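Local coordinates for putative fimbriae assembly chaperone (Salmonella typhimurium, PDB 2CO7), which binds the SafA pilin as a periplasmic chaperone of the PapD family and probably keeps it folded and ready for assembly into fimbriae by donor-strand exchange, at residues I97-E103 / N119-A124; T138-G144 / W203-D208; L146-E150 / H198-W203. The contacts are given in a common frame with arbitrary orientation. Residues are numbered along the deposited sequence.

Interaction 1: residues I97-E103 / N119-A124; sequences IKAVPPE and NLSINA
Four backbone hydrogen bonds pair strand 97-100 with strand 119-124 as antiparallel neighbours in the sheet of the immunoglobulin-like N-terminal domain of a PapD-type chaperone. I97 N gives to A124 O at 2.9 Å and A124 N returns to I97 O at 2.9 Å; A99 N reaches I122 O at 2.8 Å, and I122 N reaches A99 O at 3.1 Å. I97-A124 and A99-I122 are thus hydrogen-bonded pairs, with K98-N123 the non-hydrogen-bonded pair between them, its CA atoms 4.3 Å apart. Extended backbones run at 166° with axes 4.7 Å apart. On the face carrying K98 and N123, the lysine extends through t, t, m, m rotamers so that NZ donates to N123 OD1 at 2.7 Å. N123 ND2 and S121 OG turn instead to the SafA pilus subunit, whose strand pairs in parallel with 119-124: this is the hallmark of donor-strand complementation, the chaperone strand completing the pilin's fold. The other face carries I97, A99, I122 and A124, with F12 of strand 10-16 lying against A99 and I122. Beyond A99 the pairing ends: P101, at the next position facing 119-124, has no amide hydrogen to give, and E103 CA stands 7.4 Å from N119 CA. Apolar contact is modest, A99 CB meeting I122 CG1 at 4.3 Å.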
loop_
_atom_site.group_PDB
_atom_site.type_symbol
_atom_site.label_atom_id
_atom_site.label_comp_id
_atom_site.label_asym_id
_atom_site.label_seq_id
_atom_site.Cartn_x
_atom_site.Cartn_y
_atom_site.Cartn_z
ATOM N N ILE B 97 1.230 7.518 5.962
ATOM C CA ILE B 97 1.900 7.676 7.242
ATOM C C ILE B 97 3.250 7.028 7.057
ATOM O O ILE B 97 3.298 5.814 6.819
ATOM C CB ILE B 97 1.128 6.877 8.349
ATOM C CG1 ILE B 97 -0.304 7.387 8.543
ATOM C CG2 ILE B 97 1.910 6.821 9.681
ATOM C CD1 ILE B 97 -0.434 8.848 8.643
ATOM N N LYS B 98 4.313 7.833 7.110
ATOM C CA LYS B 98 5.693 7.335 7.041
ATOM C C LYS B 98 6.244 7.237 8.454
ATOM O O LYS B 98 6.222 8.232 9.206
ATOM C CB LYS B 98 6.598 8.290 6.253
ATOM C CG LYS B 98 8.053 7.769 6.118
ATOM C CD LYS B 98 9.003 8.780 5.456
ATOM C CE LYS B 98 8.513 9.179 4.062
ATOM N NZ LYS B 98 8.677 8.027 3.113
ATOM N N ALA B 99 6.764 6.057 8.790
ATOM C CA ALA B 99 7.273 5.807 10.149
ATOM C C ALA B 99 8.734 5.409 10.025
ATOM O O ALA B 99 9.105 4.570 9.201
ATOM C CB ALA B 99 6.457 4.729 10.859
ATOM N N VAL B 100 9.547 6.027 10.868
ATOM C CA VAL B 100 10.998 5.928 10.793
ATOM C C VAL B 100 11.558 5.648 12.203
ATOM O O VAL B 100 11.371 6.459 13.112
ATOM C CB VAL B 100 11.585 7.237 10.189
ATOM C CG1 VAL B 100 13.067 7.230 10.224
ATOM C CG2 VAL B 100 11.062 7.432 8.738
ATOM N N PRO B 101 12.267 4.509 12.366
ATOM C CA PRO B 101 12.847 4.140 13.647
ATOM C C PRO B 101 14.192 4.825 13.874
ATOM O O PRO B 101 14.791 5.293 12.914
ATOM C CB PRO B 101 13.056 2.628 13.529
ATOM C CG PRO B 101 13.225 2.359 12.051
ATOM C CD PRO B 101 12.529 3.504 11.304
ATOM N N PRO B 102 14.677 4.849 15.118
ATOM C CA PRO B 102 16.007 5.414 15.358
ATOM C C PRO B 102 17.082 4.541 14.713
ATOM O O PRO B 102 16.832 3.365 14.487
ATOM C CB PRO B 102 16.153 5.391 16.886
ATOM C CG PRO B 102 14.961 4.766 17.444
ATOM C CD PRO B 102 14.031 4.349 16.350
ATOM N N GLU B 103 18.258 5.113 14.409
ATOM C CA GLU B 103 19.417 4.316 13.925
ATOM C C GLU B 103 19.755 3.177 14.891
ATOM O O GLU B 103 19.603 3.315 16.099
ATOM C CB GLU B 103 20.675 5.174 13.776
ATOM C CG GLU B 103 20.823 5.930 12.449
ATOM C CD GLU B 103 22.176 6.638 12.357
ATOM O OE1 GLU B 103 23.221 5.947 12.180
ATOM O OE2 GLU B 103 22.208 7.888 12.491
ATOM N N ASN B 119 17.912 -2.151 9.243
ATOM C CA ASN B 119 16.843 -1.234 9.680
ATOM C C ASN B 119 15.786 -1.061 8.609
ATOM O O ASN B 119 15.975 -1.450 7.451
ATOM C CB ASN B 119 17.398 0.124 10.159
ATOM C CG ASN B 119 16.639 0.694 11.403
ATOM O OD1 ASN B 119 17.110 1.646 12.068
ATOM N ND2 ASN B 119 15.500 0.095 11.737
ATOM N N LEU B 120 14.662 -0.473 9.010
ATOM C CA LEU B 120 13.522 -0.384 8.128
ATOM C C LEU B 120 12.868 0.975 8.253
ATOM O O LEU B 120 12.971 1.621 9.284
ATOM C CB LEU B 120 12.523 -1.466 8.514
ATOM C CG LEU B 120 12.861 -2.944 8.250
ATOM C CD1 LEU B 120 11.855 -3.842 8.971
ATOM C CD2 LEU B 120 12.884 -3.280 6.746
ATOM N N SER B 121 12.190 1.409 7.205
ATOM C CA SER B 121 11.212 2.460 7.366
ATOM C C SER B 121 9.979 2.019 6.587
ATOM O O SER B 121 10.086 1.266 5.627
ATOM C CB SER B 121 11.744 3.793 6.856
ATOM O OG SER B 121 11.843 3.783 5.457
ATOM N N ILE B 122 8.806 2.456 7.017
ATOM C CA ILE B 122 7.585 1.965 6.379
ATOM C C ILE B 122 6.609 3.089 6.083
ATOM O O ILE B 122 6.652 4.138 6.727
ATOM C CB ILE B 122 6.939 0.752 7.147
ATOM C CG1 ILE B 122 6.487 1.151 8.540
ATOM C CG2 ILE B 122 7.972 -0.427 7.334
ATOM C CD1 ILE B 122 5.816 -0.052 9.360
ATOM N N ASN B 123 5.766 2.863 5.079
ATOM C CA ASN B 123 4.797 3.862 4.631
ATOM C C ASN B 123 3.483 3.158 4.460
ATOM O O ASN B 123 3.374 2.236 3.637
ATOM C CB ASN B 123 5.219 4.477 3.294
ATOM C CG ASN B 123 6.589 5.044 3.329
ATOM O OD1 ASN B 123 6.756 6.215 3.668
ATOM N ND2 ASN B 123 7.603 4.222 3.011
ATOM N N ALA B 124 2.505 3.513 5.296
ATOM C CA ALA B 124 1.200 2.897 5.228
ATOM C C ALA B 124 0.236 3.929 4.687
ATOM O O ALA B 124 0.062 4.975 5.306
ATOM C CB ALA B 124 0.743 2.423 6.660
#

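Interaction 2: residues T138-G144 / W203-D208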
loop_
_atom_site.group_PDB
_atom_site.type_symbol
_atom_site.label_atom_id
_atom_site.label_comp_id
_atom_site.label_asym_id
_atom_site.label_seq_id
_atom_site.Cartn_x
_atom_site.Cartn_y
_atom_site.Cartn_z
ATOM N N THR B 138 -24.494 5.235 0.266
ATOM C CA THR B 138 -23.193 4.562 0.288
ATOM C C THR B 138 -22.999 3.748 -1.001
ATOM O O THR B 138 -23.984 3.436 -1.688
ATOM C CB THR B 138 -23.120 3.591 1.478
ATOM O OG1 THR B 138 -24.081 2.529 1.304
ATOM C CG2 THR B 138 -23.393 4.312 2.776
ATOM N N PRO B 139 -21.749 3.371 -1.308
ATOM C CA PRO B 139 -21.519 2.466 -2.461
ATOM C C PRO B 139 -22.370 1.199 -2.346
ATOM O O PRO B 139 -22.983 0.787 -3.330
ATOM C CB PRO B 139 -20.005 2.167 -2.377
ATOM C CG PRO B 139 -19.434 3.517 -1.756
ATOM C CD PRO B 139 -20.485 3.801 -0.670
ATOM N N GLU B 140 -22.453 0.593 -1.155
ATOM C CA GLU B 140 -23.130 -0.695 -1.078
ATOM C C GLU B 140 -24.634 -0.598 -1.363
ATOM O O GLU B 140 -25.220 -1.566 -1.843
ATOM C CB GLU B 140 -22.814 -1.430 0.228
ATOM C CG GLU B 140 -23.520 -0.901 1.456
ATOM C CD GLU B 140 -23.139 -1.628 2.760
ATOM O OE1 GLU B 140 -22.726 -2.812 2.742
ATOM O OE2 GLU B 140 -23.302 -1.001 3.827
ATOM N N ASP B 141 -25.229 0.577 -1.129
ATOM C CA ASP B 141 -26.609 0.846 -1.492
ATOM C C ASP B 141 -26.891 0.652 -2.978
ATOM O O ASP B 141 -27.994 0.283 -3.334
ATOM C CB ASP B 141 -26.980 2.268 -1.104
ATOM C CG ASP B 141 -27.070 2.472 0.393
ATOM O OD1 ASP B 141 -27.013 3.661 0.817
ATOM O OD2 ASP B 141 -27.223 1.453 1.143
ATOM N N VAL B 142 -25.889 0.938 -3.815
ATOM C CA VAL B 142 -26.034 0.932 -5.286
ATOM C C VAL B 142 -25.091 -0.039 -5.994
ATOM O O VAL B 142 -24.997 -0.009 -7.236
ATOM C CB VAL B 142 -25.927 2.381 -5.927
ATOM C CG1 VAL B 142 -27.131 3.256 -5.497
ATOM C CG2 VAL B 142 -24.624 3.095 -5.560
ATOM N N ALA B 143 -24.397 -0.894 -5.237
ATOM C CA ALA B 143 -23.382 -1.810 -5.805
ATOM C C ALA B 143 -23.980 -2.904 -6.706
ATOM O O ALA B 143 -23.274 -3.473 -7.557
ATOM C CB ALA B 143 -22.506 -2.432 -4.700
ATOM N N GLY B 144 -25.280 -3.169 -6.544
ATOM C CA GLY B 144 -26.032 -4.053 -7.439
ATOM C C GLY B 144 -26.260 -3.438 -8.816
ATOM O O GLY B 144 -26.851 -4.078 -9.697
ATOM N N TRP B 203 -19.771 -10.787 -5.914
ATOM C CA TRP B 203 -18.822 -9.852 -5.344
ATOM C C TRP B 203 -19.346 -9.240 -4.074
ATOM O O TRP B 203 -20.539 -9.340 -3.771
ATOM C CB TRP B 203 -18.462 -8.732 -6.346
ATOM C CG TRP B 203 -19.601 -7.790 -6.697
ATOM C CD1 TRP B 203 -19.802 -6.529 -6.209
ATOM C CD2 TRP B 203 -20.668 -8.037 -7.628
ATOM N NE1 TRP B 203 -20.943 -5.982 -6.775
ATOM C CE2 TRP B 203 -21.481 -6.877 -7.658
ATOM C CE3 TRP B 203 -21.004 -9.119 -8.453
ATOM C CZ2 TRP B 203 -22.631 -6.782 -8.470
ATOM C CZ3 TRP B 203 -22.135 -9.031 -9.248
ATOM C CH2 TRP B 203 -22.938 -7.857 -9.247
ATOM N N ARG B 204 -18.425 -8.625 -3.339
ATOM C CA ARG B 204 -18.748 -7.806 -2.186
ATOM C C ARG B 204 -18.009 -6.479 -2.361
ATOM O O ARG B 204 -17.132 -6.358 -3.221
ATOM C CB ARG B 204 -18.322 -8.491 -0.892
ATOM C CG ARG B 204 -19.080 -9.781 -0.563
ATOM C CD ARG B 204 -18.329 -10.536 0.497
ATOM N NE ARG B 204 -18.830 -11.886 0.732
ATOM C CZ ARG B 204 -19.647 -12.225 1.727
ATOM N NH1 ARG B 204 -20.098 -11.303 2.571
ATOM N NH2 ARG B 204 -20.038 -13.495 1.860
ATOM N N VAL B 205 -18.409 -5.480 -1.600
ATOM C CA VAL B 205 -17.642 -4.252 -1.563
ATOM C C VAL B 205 -17.113 -4.050 -0.153
ATOM O O VAL B 205 -17.718 -4.458 0.809
ATOM C CB VAL B 205 -18.409 -2.988 -2.067
ATOM C CG1 VAL B 205 -18.832 -3.165 -3.580
ATOM C CG2 VAL B 205 -19.610 -2.679 -1.189
ATOM N N ILE B 206 -15.957 -3.416 -0.055
ATOM C CA ILE B 206 -15.461 -3.024 1.246
ATOM C C ILE B 206 -16.250 -1.747 1.604
ATOM O O ILE B 206 -16.290 -0.786 0.812
ATOM C CB ILE B 206 -13.956 -2.754 1.229
ATOM C CG1 ILE B 206 -13.177 -3.988 0.716
ATOM C CG2 ILE B 206 -13.466 -2.385 2.665
ATOM C CD1 ILE B 206 -11.677 -3.691 0.572
ATOM N N THR B 207 -16.926 -1.779 2.753
ATOM C CA THR B 207 -17.802 -0.669 3.172
ATOM C C THR B 207 -17.013 0.537 3.668
ATOM O O THR B 207 -15.783 0.461 3.834
ATOM C CB THR B 207 -18.805 -1.091 4.300
ATOM O OG1 THR B 207 -18.136 -1.136 5.584
ATOM C CG2 THR B 207 -19.460 -2.448 3.982
ATOM N N ASP B 208 -17.715 1.652 3.925
ATOM C CA ASP B 208 -17.111 2.819 4.552
ATOM C C ASP B 208 -16.438 2.539 5.891
ATOM O O ASP B 208 -15.586 3.316 6.334
ATOM C CB ASP B 208 -18.150 3.934 4.722
ATOM C CG ASP B 208 -18.697 4.448 3.397
ATOM O OD1 ASP B 208 -19.872 4.865 3.389
ATOM O OD2 ASP B 208 -17.977 4.482 2.373
#
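This is a side-chain packing contact between a short, weakly bonded helical turn, about 139-142, and the face of strand 201-205 that carries W203 and V205, with the loop that follows, on the part of the C-terminal domain nearest the N-terminal one. Its centre is apolar. V205, pointing toward the turn, fits between E140 of the turn and A143 just beyond it: its CG1 lies 3.9 Å from A143 CB, and its CG2 3.7 Å from E140 CB. At one end the W203 indole meets the exit of the turn, where A143 O approaches CZ2 at 3.5 Å along the ring edge, near its plane; F216 of strand 216-218 packs on both A143 and W203. R204 and I206, alternating with these residues, direct their CA-to-CB bonds away.

At the other end the chemistry becomes mixed without becoming a polar bridge. In the conformer given, E140 OE1 rests 3.5 Å from the methyl carbon CG2 of T207, and T138 CG2 lies 3.6 Å from D208 OD1. The charge of D208 is met by a salt bridge to R131, at the end of the long strand 116-131 from the first domain, while its side chain also touches I22. D208 therefore joins the loop after strand 201-205 to the N-terminal domain as well as lying beside the turn.

The turn begins with its own polar signature: T138 N donates to D141 OD1 at 3.0 Å, and D141 N gives a weak bond to T138 OG1 at 3.3 Å. That reciprocal exchange is the capping box, here opening a single helical turn at the junction of two immunoglobulin-like domains.

Interaction 3: residues L146-E150 / H198-W203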
loop_
_atom_site.group_PDB
_atom_site.type_symbol
_atom_site.label_atom_id
_atom_site.label_comp_id
_atom_site.label_asym_id
_atom_site.label_seq_id
_atom_site.Cartn_x
_atom_site.Cartn_y
_atom_site.Cartn_z
ATOM N N LEU B 146 -23.709 -2.407 -10.726
ATOM C CA LEU B 146 -22.528 -2.727 -11.521
ATOM C C LEU B 146 -22.965 -3.603 -12.673
ATOM O O LEU B 146 -23.820 -4.452 -12.486
ATOM C CB LEU B 146 -21.475 -3.449 -10.678
ATOM C CG LEU B 146 -20.914 -2.614 -9.521
ATOM C CD1 LEU B 146 -19.641 -3.228 -8.967
ATOM C CD2 LEU B 146 -20.648 -1.188 -9.967
ATOM N N ARG B 147 -22.419 -3.359 -13.861
ATOM C CA ARG B 147 -22.747 -4.159 -15.055
ATOM C C ARG B 147 -21.493 -4.933 -15.453
ATOM O O ARG B 147 -20.409 -4.366 -15.484
ATOM C CB ARG B 147 -23.211 -3.246 -16.199
ATOM C CG ARG B 147 -23.698 -4.028 -17.411
ATOM C CD ARG B 147 -24.535 -3.208 -18.371
ATOM N NE ARG B 147 -23.698 -2.769 -19.476
ATOM C CZ ARG B 147 -23.745 -3.224 -20.722
ATOM N NH1 ARG B 147 -24.633 -4.139 -21.111
ATOM N NH2 ARG B 147 -22.897 -2.719 -21.606
ATOM N N TRP B 148 -21.642 -6.217 -15.756
ATOM C CA TRP B 148 -20.517 -7.077 -16.082
ATOM C C TRP B 148 -20.674 -7.594 -17.491
ATOM O O TRP B 148 -21.790 -7.908 -17.958
ATOM C CB TRP B 148 -20.384 -8.234 -15.063
ATOM C CG TRP B 148 -20.221 -7.775 -13.603
ATOM C CD1 TRP B 148 -21.210 -7.321 -12.764
ATOM C CD2 TRP B 148 -19.005 -7.750 -12.834
ATOM N NE1 TRP B 148 -20.680 -7.010 -11.531
ATOM C CE2 TRP B 148 -19.331 -7.264 -11.545
ATOM C CE3 TRP B 148 -17.669 -8.101 -13.110
ATOM C CZ2 TRP B 148 -18.376 -7.131 -10.525
ATOM C CZ3 TRP B 148 -16.721 -7.964 -12.098
ATOM C CH2 TRP B 148 -17.077 -7.463 -10.828
ATOM N N VAL B 149 -19.557 -7.660 -18.200
ATOM C CA VAL B 149 -19.550 -8.159 -19.559
ATOM C C VAL B 149 -18.377 -9.124 -19.614
ATOM O O VAL B 149 -17.294 -8.807 -19.125
ATOM C CB VAL B 149 -19.383 -7.003 -20.581
ATOM C CG1 VAL B 149 -19.479 -7.517 -22.010
ATOM C CG2 VAL B 149 -20.424 -5.925 -20.345
ATOM N N GLU B 150 -18.607 -10.310 -20.166
ATOM C CA GLU B 150 -17.535 -11.294 -20.365
ATOM C C GLU B 150 -17.387 -11.560 -21.852
ATOM O O GLU B 150 -18.350 -11.950 -22.496
ATOM C CB GLU B 150 -17.841 -12.613 -19.635
ATOM C CG GLU B 150 -18.164 -12.441 -18.143
ATOM C CD GLU B 150 -18.528 -13.749 -17.445
ATOM O OE1 GLU B 150 -18.817 -13.713 -16.239
ATOM O OE2 GLU B 150 -18.525 -14.804 -18.096
ATOM N N HIS B 198 -15.766 -18.452 -16.406
ATOM C CA HIS B 198 -17.056 -18.096 -16.990
ATOM C C HIS B 198 -18.236 -18.393 -16.063
ATOM O O HIS B 198 -18.150 -19.257 -15.188
ATOM C CB HIS B 198 -17.252 -18.810 -18.325
ATOM C CG HIS B 198 -17.988 -17.993 -19.340
ATOM N ND1 HIS B 198 -19.265 -18.299 -19.761
ATOM C CD2 HIS B 198 -17.623 -16.879 -20.022
ATOM C CE1 HIS B 198 -19.653 -17.414 -20.665
ATOM N NE2 HIS B 198 -18.676 -16.539 -20.836
ATOM N N GLY B 199 -19.328 -17.649 -16.248
ATOM C CA GLY B 199 -20.556 -17.878 -15.493
ATOM C C GLY B 199 -20.957 -16.708 -14.610
ATOM O O GLY B 199 -20.555 -15.555 -14.846
ATOM N N ASP B 200 -21.749 -16.993 -13.585
ATOM C CA ASP B 200 -22.292 -15.912 -12.754
ATOM C C ASP B 200 -21.218 -15.247 -11.893
ATOM O O ASP B 200 -20.276 -15.888 -11.437
ATOM C CB ASP B 200 -23.495 -16.404 -11.944
ATOM C CG ASP B 200 -24.653 -16.891 -12.842
ATOM O OD1 ASP B 200 -24.762 -16.469 -14.016
ATOM O OD2 ASP B 200 -25.452 -17.726 -12.379
ATOM N N ILE B 201 -21.343 -13.939 -11.712
ATOM C CA ILE B 201 -20.370 -13.207 -10.945
ATOM C C ILE B 201 -20.945 -12.976 -9.573
ATOM O O ILE B 201 -22.142 -12.711 -9.429
ATOM C CB ILE B 201 -20.037 -11.871 -11.623
ATOM C CG1 ILE B 201 -19.580 -12.142 -13.055
ATOM C CG2 ILE B 201 -18.947 -11.108 -10.850
ATOM C CD1 ILE B 201 -20.171 -11.185 -14.048
ATOM N N GLU B 202 -20.089 -13.094 -8.563
ATOM C CA GLU B 202 -20.443 -12.734 -7.198
ATOM C C GLU B 202 -19.365 -11.805 -6.666
ATOM O O GLU B 202 -18.185 -12.006 -6.942
ATOM C CB GLU B 202 -20.578 -13.976 -6.303
ATOM C CG GLU B 202 -20.854 -13.635 -4.825
ATOM C CD GLU B 202 -20.980 -14.852 -3.906
ATOM O OE1 GLU B 202 -21.377 -15.930 -4.393
ATOM O OE2 GLU B 202 -20.678 -14.730 -2.688
ATOM N N TRP B 203 -19.771 -10.787 -5.914
ATOM C CA TRP B 203 -18.822 -9.852 -5.344
ATOM C C TRP B 203 -19.346 -9.240 -4.074
ATOM O O TRP B 203 -20.539 -9.340 -3.771
ATOM C CB TRP B 203 -18.462 -8.732 -6.346
ATOM C CG TRP B 203 -19.601 -7.790 -6.697
ATOM C CD1 TRP B 203 -19.802 -6.529 -6.209
ATOM C CD2 TRP B 203 -20.668 -8.037 -7.628
ATOM N NE1 TRP B 203 -20.943 -5.982 -6.775
ATOM C CE2 TRP B 203 -21.481 -6.877 -7.658
ATOM C CE3 TRP B 203 -21.004 -9.119 -8.453
ATOM C CZ2 TRP B 203 -22.631 -6.782 -8.470
ATOM C CZ3 TRP B 203 -22.135 -9.031 -9.248
ATOM C CH2 TRP B 203 -22.938 -7.857 -9.247
#
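Aromatic packing dominates where strands 147-150 and 201-203 face each other across the C-terminal domain, their axes 9.9 Å apart at 138°, far beyond backbone pairing distance. W148 and W203 meet obliquely: the five-membered ring of W148 and the six-membered ring of W203 have centroids 4.4 Å apart with planes at 47°, and W148 NE1 sits over a face of W203, 3.3 Å from CH2. A CH-pi contact complements this. I201 CG2 lies 3.7 Å from the centroid of the W148 six-membered ring, almost exactly on its normal, so that W148 is in contact with both W203 and I201.

Leucine-to-indole packing closes the buried end, with L146 CD1 3.8 Å from W203 NE1 and L146 CB 4.2 Å from W203 CZ2. Y218 of strand 216-218 and L155 and V157 of strand 154-159 continue the packing around W148.

Polar contact is confined to the other end. E150 OE2 accepts a weak bond from G199 N at 3.5 Å and lies over a face of the H198 ring, 3.0 Å from CD2. G199, at phi/psi 117/-157, adopts a backbone conformation in which a CB would collide with the preceding carbonyl oxygen. Apolar and aromatic packing thus holds the two sheets together at the buried end, whereas E150, though extensively covered at the exposed end, adds just that weak bond.

The three contacts illustrate how one beta-rich chaperone uses its strands differently by place. Interaction 1 is pairing within a sheet, built on backbone hydrogen bonds, in the N-terminal domain; its centre is about 33 Å from that of interaction 2 and 41 Å from that of interaction 3. Interactions 2 and 3 share strand 201-205 and W203, whose indole touches A143, just after the helical turn, with its edge and W148 with a face. Both rely on side-chain packing, interaction 3 having the heavier aromatic component. All three are partly buried, but interaction 1 faces the bound pilin, whereas interaction 3 packs inside the C-terminal domain. Strand 116-131 leads from interaction 1 to the turn of interaction 2.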